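Local coordinates for protein pyridoxine 4-oxidase (Mesorhizobium loti, PDB 4HA6) that probably oxidises the 4-hydroxymethyl group of pyridoxine to the aldehyde, with FAD as cofactor, as a flavoenzyme of the GMC oxidoreductase family, at residues I247-G252 and A258-S263. Residues are numbered along the deposited sequence; the frame is centred on the assembly and turned at random.
Sequences IVLCAG and ALLMRS. With FAD (flavin-adenine dinucleotide), chain B.
Leu-249 reaches out from the end of its strand and splits its two methyls between two consecutive leucines of the helix. CD1 of Leu-249 lies 3.6 Å from CD2 of Leu-260 and almost as near that residue's CG. CD2 of Leu-249 lies 3.8 Å from CD2 of Leu-259. The helical pair uses different first torsions: Leu-259 has CG anti to its backbone N (chi1 174°), whereas Leu-260 has CG anti to its carbonyl carbon (chi1 -65°), which brings its CD2 round to Leu-249 although its CB does not head there. All three side chains are buried, and the contact is purely apolar. Val-7 of the neighbouring strand touches both Leu-249 and Leu-259, Leu-473 touches Leu-249 and Leu-260, and Leu-221 lies against both helical leucines.

Here strand 246-249, the fourth of the parallel Rossmann-type sheet, runs through a short turn straight into helix 252-262, and the leucines seat that helix on the sheet. The turn meets the FAD. The methyl of Ala-251 sits 3.6 Å from adenine N7A, and Gly-252 brings its CA to 3.7 Å from the bridging phosphate oxygen O3P. Asp-477 accepts the N-H of Gly-252 through OD2.

At the far end of the helix, Ser-263 OG donates to Leu-259 O at 2.8 Å, tilted 31° from the carbonyl plane, and also accepts a hydrogen bond from Leu-221 N, tying the helix terminus to strand 217-224. The guanidinium of Arg-262 lies with one face toward CA of Leu-259 and O of Ala-258, both offset toward its rim; its NE hydrogen-bonds to the carbonyl O of Arg-219, and NH2 of Arg-262 comes within 3.7 Å of adenine N6A at the group's edge.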
ATOM      1  N   ILE A 247      23.213  -2.699   4.295  1.00  9.04           N
ATOM      2  CA  ILE A 247      22.010  -3.538   4.351  1.00  8.36           C
ATOM      3  C   ILE A 247      20.776  -2.639   4.222  1.00  7.99           C
ATOM      4  O   ILE A 247      20.616  -1.670   4.969  1.00  7.12           O
ATOM      5  CB  ILE A 247      21.907  -4.366   5.664  1.00  5.94           C
ATOM      6  CG1 ILE A 247      23.072  -5.364   5.796  1.00  6.64           C
ATOM      7  CG2 ILE A 247      20.563  -5.113   5.724  1.00  6.97           C
ATOM      8  CD1 ILE A 247      24.393  -4.744   6.318  1.00  3.72           C
ATOM      9  N   VAL A 248      19.927  -2.948   3.252  1.00  7.44           N
ATOM     10  CA  VAL A 248      18.696  -2.202   3.042  1.00  9.61           C
ATOM     11  C   VAL A 248      17.552  -3.154   3.300  1.00  9.95           C
ATOM     12  O   VAL A 248      17.492  -4.220   2.685  1.00  6.44           O
ATOM     13  CB  VAL A 248      18.573  -1.697   1.588  1.00  5.92           C
ATOM     14  CG1 VAL A 248      17.294  -0.889   1.407  1.00  8.49           C
ATOM     15  CG2 VAL A 248      19.780  -0.855   1.214  1.00 10.91           C
ATOM     16  N   LEU A 249      16.654  -2.774   4.212  1.00 10.32           N
ATOM     17  CA  LEU A 249      15.453  -3.564   4.497  1.00  5.46           C
ATOM     18  C   LEU A 249      14.293  -3.119   3.611  1.00 11.48           C
ATOM     19  O   LEU A 249      13.902  -1.934   3.621  1.00  7.17           O
ATOM     20  CB  LEU A 249      15.045  -3.422   5.960  1.00  6.02           C
ATOM     21  CG  LEU A 249      16.045  -3.886   7.012  1.00  7.33           C
ATOM     22  CD1 LEU A 249      15.316  -4.111   8.337  1.00  5.27           C
ATOM     23  CD2 LEU A 249      16.742  -5.170   6.562  1.00  3.61           C
ATOM     24  N   CYS A 250      13.736  -4.074   2.867  1.00  7.81           N
ATOM     25  CA  CYS A 250      12.569  -3.827   2.033  1.00  5.14           C
ATOM     26  C   CYS A 250      11.532  -4.921   2.276  1.00  9.19           C
ATOM     27  O   CYS A 250      10.833  -5.346   1.358  1.00  8.23           O
ATOM     28  CB  CYS A 250      12.974  -3.825   0.560  1.00  5.90           C
ATOM     29  SG  CYS A 250      14.183  -2.529   0.136  1.00  9.77           S
ATOM     30  N   ALA A 251      11.447  -5.385   3.517  1.00  8.35           N
ATOM     31  CA  ALA A 251      10.540  -6.467   3.869  1.00  5.09           C
ATOM     32  C   ALA A 251       9.084  -5.997   4.086  1.00  7.46           C
ATOM     33  O   ALA A 251       8.199  -6.816   4.365  1.00  7.77           O
ATOM     34  CB  ALA A 251      11.061  -7.183   5.103  1.00  6.43           C
ATOM     35  N   GLY A 252       8.823  -4.694   3.969  1.00  4.70           N
ATOM     36  CA  GLY A 252       7.447  -4.210   4.063  1.00  4.28           C
ATOM     37  C   GLY A 252       6.958  -3.852   5.469  1.00  6.28           C
ATOM     38  O   GLY A 252       7.656  -4.061   6.458  1.00  1.91           O
ATOM     39  N   ALA A 258       9.421  -6.623  12.117  1.00  4.41           N
ATOM     40  CA  ALA A 258       9.598  -7.944  12.720  1.00  5.60           C
ATOM     41  C   ALA A 258      11.061  -8.385  12.673  1.00  7.16           C
ATOM     42  O   ALA A 258      11.580  -8.947  13.640  1.00 14.01           O
ATOM     43  CB  ALA A 258       8.708  -8.979  12.043  1.00  6.36           C
ATOM     44  N   LEU A 259      11.721  -8.153  11.540  1.00  8.48           N
ATOM     45  CA  LEU A 259      13.122  -8.540  11.411  1.00  9.41           C
ATOM     46  C   LEU A 259      13.952  -7.776  12.420  1.00  8.11           C
ATOM     47  O   LEU A 259      14.845  -8.347  13.056  1.00  7.54           O
ATOM     48  CB  LEU A 259      13.645  -8.269   9.998  1.00  5.30           C
ATOM     49  CG  LEU A 259      15.143  -8.519   9.799  1.00  7.99           C
ATOM     50  CD1 LEU A 259      15.562  -9.925  10.289  1.00  5.81           C
ATOM     51  CD2 LEU A 259      15.529  -8.308   8.341  1.00  4.62           C
ATOM     52  N   LEU A 260      13.672  -6.483  12.563  1.00  3.47           N
ATOM     53  CA  LEU A 260      14.424  -5.665  13.518  1.00  7.62           C
ATOM     54  C   LEU A 260      14.226  -6.177  14.954  1.00  7.04           C
ATOM     55  O   LEU A 260      15.207  -6.308  15.718  1.00  6.01           O
ATOM     56  CB  LEU A 260      14.070  -4.180  13.379  1.00  9.15           C
ATOM     57  CG  LEU A 260      14.462  -3.542  12.033  1.00  6.63           C
ATOM     58  CD1 LEU A 260      13.857  -2.162  11.882  1.00  5.39           C
ATOM     59  CD2 LEU A 260      15.987  -3.476  11.862  1.00  5.01           C
ATOM     60  N   MET A 261      12.985  -6.519  15.308  1.00  3.24           N
ATOM     61  CA  MET A 261      12.718  -7.018  16.660  1.00  4.75           C
ATOM     62  C   MET A 261      13.370  -8.388  16.925  1.00  4.59           C
ATOM     63  O   MET A 261      14.001  -8.589  17.973  1.00  8.13           O
ATOM     64  CB  MET A 261      11.212  -7.020  16.957  1.00  2.30           C
ATOM     65  CG  MET A 261      10.582  -5.622  16.948  1.00  3.71           C
ATOM     66  SD  MET A 261       8.815  -5.628  17.406  1.00  7.72           S
ATOM     67  CE  MET A 261       8.000  -5.841  15.805  1.00  7.49           C
ATOM     68  N   ARG A 262      13.244  -9.313  15.970  1.00  4.51           N
ATOM     69  CA  ARG A 262      13.946 -10.606  16.044  1.00  9.77           C
ATOM     70  C   ARG A 262      15.458 -10.430  16.242  1.00  7.53           C
ATOM     71  O   ARG A 262      16.110 -11.300  16.818  1.00  6.30           O
ATOM     72  CB  ARG A 262      13.683 -11.467  14.787  1.00  5.34           C
ATOM     73  CG  ARG A 262      12.333 -12.194  14.776  1.00 13.35           C
ATOM     74  CD  ARG A 262      12.248 -13.270  13.679  1.00 13.68           C
ATOM     75  NE  ARG A 262      12.814 -12.832  12.399  1.00 11.68           N
ATOM     76  CZ  ARG A 262      12.112 -12.281  11.408  1.00 19.91           C
ATOM     77  NH1 ARG A 262      10.801 -12.097  11.532  1.00 17.92           N
ATOM     78  NH2 ARG A 262      12.718 -11.911  10.285  1.00 11.29           N
ATOM     79  N   SER A 263      16.001  -9.304  15.762  1.00  4.40           N
ATOM     80  CA  SER A 263      17.430  -9.021  15.843  1.00  4.45           C
ATOM     81  C   SER A 263      17.772  -8.288  17.128  1.00 11.50           C
ATOM     82  O   SER A 263      18.925  -7.908  17.341  1.00  8.07           O
ATOM     83  CB  SER A 263      17.891  -8.190  14.649  1.00  8.79           C
ATOM     84  OG  SER A 263      17.577  -8.824  13.423  1.00  8.45           O
TER
HETATM   85  PA  FAD B 601       6.051  -5.626  -0.337  1.00  5.73           P
HETATM   86  O1A FAD B 601       5.811  -5.263  -1.795  1.00 11.80           O
HETATM   87  O2A FAD B 601       4.959  -6.327   0.420  1.00 14.87           O
HETATM   88  O5B FAD B 601       7.400  -6.519  -0.292  1.00 10.88           O
HETATM   89  C5B FAD B 601       7.846  -7.253   0.844  1.00  9.36           C
HETATM   90  C4B FAD B 601       8.677  -8.397   0.279  1.00  7.48           C
HETATM   91  O4B FAD B 601       9.676  -8.838   1.203  1.00  9.63           O
HETATM   92  C3B FAD B 601       7.799  -9.603  -0.026  1.00 14.77           C
HETATM   93  O3B FAD B 601       8.185 -10.071  -1.330  1.00  7.86           O
HETATM   94  C2B FAD B 601       8.146 -10.620   1.058  1.00  9.88           C
HETATM   95  O2B FAD B 601       8.005 -11.971   0.581  1.00 13.44           O
HETATM   96  C1B FAD B 601       9.592 -10.263   1.392  1.00  9.52           C
HETATM   97  N9A FAD B 601      10.011 -10.552   2.796  1.00  6.29           N
HETATM   98  C8A FAD B 601       9.308 -10.298   3.921  1.00  7.45           C
HETATM   99  N7A FAD B 601      10.018 -10.674   5.019  1.00  6.62           N
HETATM  100  C5A FAD B 601      11.205 -11.176   4.606  1.00  8.04           C
HETATM  101  C6A FAD B 601      12.418 -11.742   5.254  1.00  9.04           C
HETATM  102  N6A FAD B 601      12.509 -11.845   6.618  1.00  5.51           N
HETATM  103  N1A FAD B 601      13.435 -12.148   4.443  1.00 12.05           N
HETATM  104  C2A FAD B 601      13.365 -12.040   3.099  1.00 11.02           C
HETATM  105  N3A FAD B 601      12.289 -11.529   2.458  1.00 10.89           N
HETATM  106  C4A FAD B 601      11.195 -11.087   3.140  1.00  7.67           C
HETATM  107  N1  FAD B 601      -1.331  -0.275  -3.707  1.00  3.53           N
HETATM  108  C2  FAD B 601      -1.675   0.596  -4.674  1.00  5.81           C
HETATM  109  O2  FAD B 601      -1.066   1.688  -4.735  1.00  5.95           O
HETATM  110  N3  FAD B 601      -2.663   0.349  -5.554  1.00  6.79           N
HETATM  111  C4  FAD B 601      -3.365  -0.798  -5.541  1.00 17.18           C
HETATM  112  O4  FAD B 601      -4.295  -1.009  -6.362  1.00 23.04           O
HETATM  113  C4X FAD B 601      -3.044  -1.807  -4.506  1.00 13.55           C
HETATM  114  N5  FAD B 601      -3.708  -2.977  -4.411  1.00 19.64           N
HETATM  115  C5X FAD B 601      -3.380  -3.891  -3.464  1.00 22.62           C
HETATM  116  C6  FAD B 601      -4.067  -5.101  -3.381  1.00 21.04           C
HETATM  117  C7  FAD B 601      -3.724  -6.042  -2.415  1.00 21.08           C
HETATM  118  C7M FAD B 601      -4.476  -7.348  -2.341  1.00 14.12           C
HETATM  119  C8  FAD B 601      -2.615  -5.757  -1.462  1.00 18.15           C
HETATM  120  C8M FAD B 601      -2.253  -6.775  -0.414  1.00 13.74           C
HETATM  121  C9  FAD B 601      -1.919  -4.552  -1.537  1.00  9.98           C
HETATM  122  C9A FAD B 601      -2.275  -3.611  -2.504  1.00 12.21           C
HETATM  123  N10 FAD B 601      -1.584  -2.389  -2.587  1.00 10.91           N
HETATM  124  C10 FAD B 601      -1.949  -1.467  -3.577  1.00  8.81           C
HETATM  125  C1' FAD B 601      -0.500  -2.088  -1.642  1.00 10.97           C
HETATM  126  C2' FAD B 601       0.881  -2.201  -2.268  1.00 10.50           C
HETATM  127  O2' FAD B 601       0.977  -3.409  -3.039  1.00 13.30           O
HETATM  128  C3' FAD B 601       1.890  -2.215  -1.118  1.00  9.79           C
HETATM  129  O3' FAD B 601       1.632  -1.080  -0.275  1.00  5.53           O
HETATM  130  C4' FAD B 601       3.319  -2.173  -1.629  1.00 10.95           C
HETATM  131  O4' FAD B 601       3.509  -3.290  -2.515  1.00 14.26           O
HETATM  132  C5' FAD B 601       4.328  -2.210  -0.476  1.00  6.90           C
HETATM  133  O5' FAD B 601       5.592  -2.603  -1.005  1.00 11.88           O
HETATM  134  P   FAD B 601       6.817  -2.874  -0.010  1.00 12.17           P
HETATM  135  O1P FAD B 601       8.130  -2.896  -0.782  1.00  8.76           O
HETATM  136  O2P FAD B 601       6.688  -1.978   1.205  1.00  5.02           O
HETATM  137  O3P FAD B 601       6.484  -4.347   0.529  1.00  7.05           O